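Local coordinates for cell wall surface anchor family protein (Streptococcus agalactiae, PDB 3PHS) that is a minor pilin of a Gram-positive pathogen, with an IgG-like domain that mediates adhesion to lung epithelial cells, at residues T16-E21 / D124-P129. Residues are numbered along the deposited sequence; the frame is centred on the assembly and turned at random.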
loop_
_atom_site.group_PDB
_atom_site.type_symbol
_atom_site.label_atom_id
_atom_site.label_comp_id
_atom_site.label_asym_id
_atom_site.label_seq_id
_atom_site.Cartn_x
_atom_site.Cartn_y
_atom_site.Cartn_z
ATOM N N THR A 16 16.982 14.063 11.355
ATOM C CA THR A 16 16.135 13.214 12.198
ATOM C C THR A 16 14.808 13.081 11.501
ATOM O O THR A 16 14.196 14.082 11.182
ATOM C CB THR A 16 15.897 13.838 13.603
ATOM O OG1 THR A 16 17.155 14.018 14.276
ATOM C CG2 THR A 16 14.992 12.929 14.471
ATOM N N ILE A 17 14.380 11.844 11.242
ATOM C CA ILE A 17 13.076 11.594 10.626
ATOM C C ILE A 17 12.183 11.147 11.755
ATOM O O ILE A 17 12.519 10.194 12.450
ATOM C CB ILE A 17 13.147 10.441 9.554
ATOM C CG1 ILE A 17 14.164 10.720 8.425
ATOM C CG2 ILE A 17 11.768 10.112 8.987
ATOM C CD1 ILE A 17 14.358 12.094 8.037
ATOM N N VAL A 18 11.052 11.827 11.947
ATOM C CA VAL A 18 10.145 11.498 13.052
ATOM C C VAL A 18 8.876 10.905 12.475
ATOM O O VAL A 18 8.111 11.588 11.786
ATOM C CB VAL A 18 9.819 12.741 13.939
ATOM C CG1 VAL A 18 9.106 12.341 15.250
ATOM C CG2 VAL A 18 11.097 13.508 14.288
ATOM N N HIS A 19 8.662 9.617 12.751
ATOM C CA HIS A 19 7.524 8.892 12.199
ATOM C C HIS A 19 6.368 8.825 13.211
ATOM O O HIS A 19 6.432 8.055 14.162
ATOM C CB HIS A 19 7.979 7.473 11.796
ATOM C CG HIS A 19 6.933 6.685 11.069
ATOM N ND1 HIS A 19 7.050 6.332 9.741
ATOM C CD2 HIS A 19 5.752 6.167 11.492
ATOM C CE1 HIS A 19 5.974 5.661 9.367
ATOM N NE2 HIS A 19 5.173 5.539 10.412
ATOM N N LEU A 20 5.332 9.646 13.000
ATOM C CA LEU A 20 4.177 9.748 13.908
ATOM C C LEU A 20 2.899 9.413 13.172
ATOM O O LEU A 20 2.671 9.896 12.056
ATOM C CB LEU A 20 4.044 11.171 14.488
ATOM C CG LEU A 20 5.291 11.714 15.205
ATOM C CD1 LEU A 20 5.084 13.157 15.678
ATOM C CD2 LEU A 20 5.652 10.793 16.380
ATOM N N GLU A 21 2.064 8.584 13.790
ATOM C CA GLU A 21 0.720 8.391 13.285
ATOM C C GLU A 21 -0.160 9.431 13.974
ATOM O O GLU A 21 -0.388 9.357 15.182
ATOM C CB GLU A 21 0.225 6.950 13.528
ATOM C CG GLU A 21 0.922 5.948 12.592
ATOM C CD GLU A 21 0.490 4.498 12.789
ATOM O OE1 GLU A 21 -0.249 4.185 13.754
ATOM O OE2 GLU A 21 0.940 3.669 11.976
ATOM N N ASP A 124 21.301 21.252 9.995
ATOM C CA ASP A 124 20.580 20.171 10.699
ATOM C C ASP A 124 19.081 20.273 10.424
ATOM O O ASP A 124 18.514 21.382 10.404
ATOM C CB ASP A 124 20.813 20.238 12.200
ATOM C CG ASP A 124 22.266 20.066 12.580
ATOM O OD1 ASP A 124 22.603 20.490 13.694
ATOM O OD2 ASP A 124 23.052 19.494 11.802
ATOM N N LYS A 125 18.435 19.121 10.246
ATOM C CA LYS A 125 17.015 19.093 9.875
ATOM C C LYS A 125 16.246 18.095 10.713
ATOM O O LYS A 125 16.752 17.007 11.013
ATOM C CB LYS A 125 16.857 18.695 8.396
ATOM C CG LYS A 125 17.316 19.738 7.354
ATOM C CD LYS A 125 16.317 20.876 7.241
ATOM C CE LYS A 125 16.664 21.827 6.074
ATOM N NZ LYS A 125 15.941 23.118 6.281
ATOM N N VAL A 126 15.003 18.461 11.042
ATOM C CA VAL A 126 14.044 17.535 11.657
ATOM C C VAL A 126 12.822 17.476 10.720
ATOM O O VAL A 126 12.229 18.499 10.389
ATOM C CB VAL A 126 13.659 17.962 13.081
ATOM C CG1 VAL A 126 12.611 16.998 13.684
ATOM C CG2 VAL A 126 14.908 18.031 13.987
ATOM N N ILE A 127 12.469 16.280 10.272
ATOM C CA ILE A 127 11.416 16.166 9.264
ATOM C C ILE A 127 10.379 15.141 9.704
ATOM O O ILE A 127 10.720 14.136 10.340
ATOM C CB ILE A 127 11.960 15.804 7.853
ATOM C CG1 ILE A 127 12.630 14.468 7.867
ATOM C CG2 ILE A 127 12.922 16.909 7.252
ATOM C CD1 ILE A 127 12.215 13.675 6.700
ATOM N N TYR A 128 9.123 15.424 9.364
ATOM C CA TYR A 128 7.977 14.610 9.737
ATOM C C TYR A 128 7.333 14.124 8.432
ATOM O O TYR A 128 6.570 14.872 7.813
ATOM C CB TYR A 128 6.972 15.437 10.557
ATOM C CG TYR A 128 7.519 15.902 11.901
ATOM C CD1 TYR A 128 8.299 17.060 11.990
ATOM C CD2 TYR A 128 7.284 15.176 13.061
ATOM C CE1 TYR A 128 8.848 17.482 13.230
ATOM C CE2 TYR A 128 7.813 15.590 14.304
ATOM C CZ TYR A 128 8.595 16.746 14.366
ATOM O OH TYR A 128 9.109 17.168 15.572
ATOM N N PRO A 129 7.672 12.896 7.977
ATOM C CA PRO A 129 7.060 12.476 6.705
ATOM C C PRO A 129 5.540 12.411 6.838
ATOM O O PRO A 129 5.027 12.225 7.944
ATOM C CB PRO A 129 7.653 11.078 6.470
ATOM C CG PRO A 129 8.967 11.099 7.221
ATOM C CD PRO A 129 8.644 11.895 8.467
HETATM O O HOH W 1 18.385 16.183 13.364
HETATM O O HOH W 2 5.650 12.134 10.779
#
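Thr16–Val18 and Lys125–Ile127 run parallel, a direction in which the first and last strands of an Ig-like domain can pair, here with 18° between the short strand axes. The amide of Thr16 donates to Lys125 O, and Ile127 N to Thr16 O. The ladder ends with the bond from Val18 N to Ile127 O, 2.8 Å long; past it a water donates to both Val18 O and Pro129 O, bridging the two segments as they part. At the other end a second water joins Thr16 OG1 to Lys125 O, a carbonyl that thus accepts from both the water and the amide of Thr16.

On the face that carries Thr16 and Val126, the Tyr128 ring lies alongside Val18. Val18 CB lies over the ring face at Tyr128 CE2, 3.5 Å away, and Val18 CG2 sits over the same face in a CH-pi contact, 4.3 Å from the centroid. With Val18 CG1 anti to the backbone N (chi1 -168°), CG2 falls beside that nitrogen, where it also meets Val126 CG1 at 3.9 Å. Leu20 CD1 reaches the same ring at its edge, near the ring plane.

On the face that carries Ile17 and Ile127, these two side chains and Pro129 are buried. Ile17 runs alongside Ile127, although the modelled position of Ile17 CD1 is doubtful, being too close to Ile127. The Pro129 ring is turned roughly square to Ile17, and Ile17 CG2 packs tightly on Pro129 CG at 3.5 Å. Pro129 CD also rests against Val18 O.

Beyond the pair, Ile17 hydrogen-bonds through its backbone to Ala90, so strand 13-21 is flanked by both 125-127 and the antiparallel strand 89-95. Ile127 and Pro129 touch Phe117 of strand 109-121, which belongs to the other sheet of the N-terminal domain, so this face is turned toward that sheet.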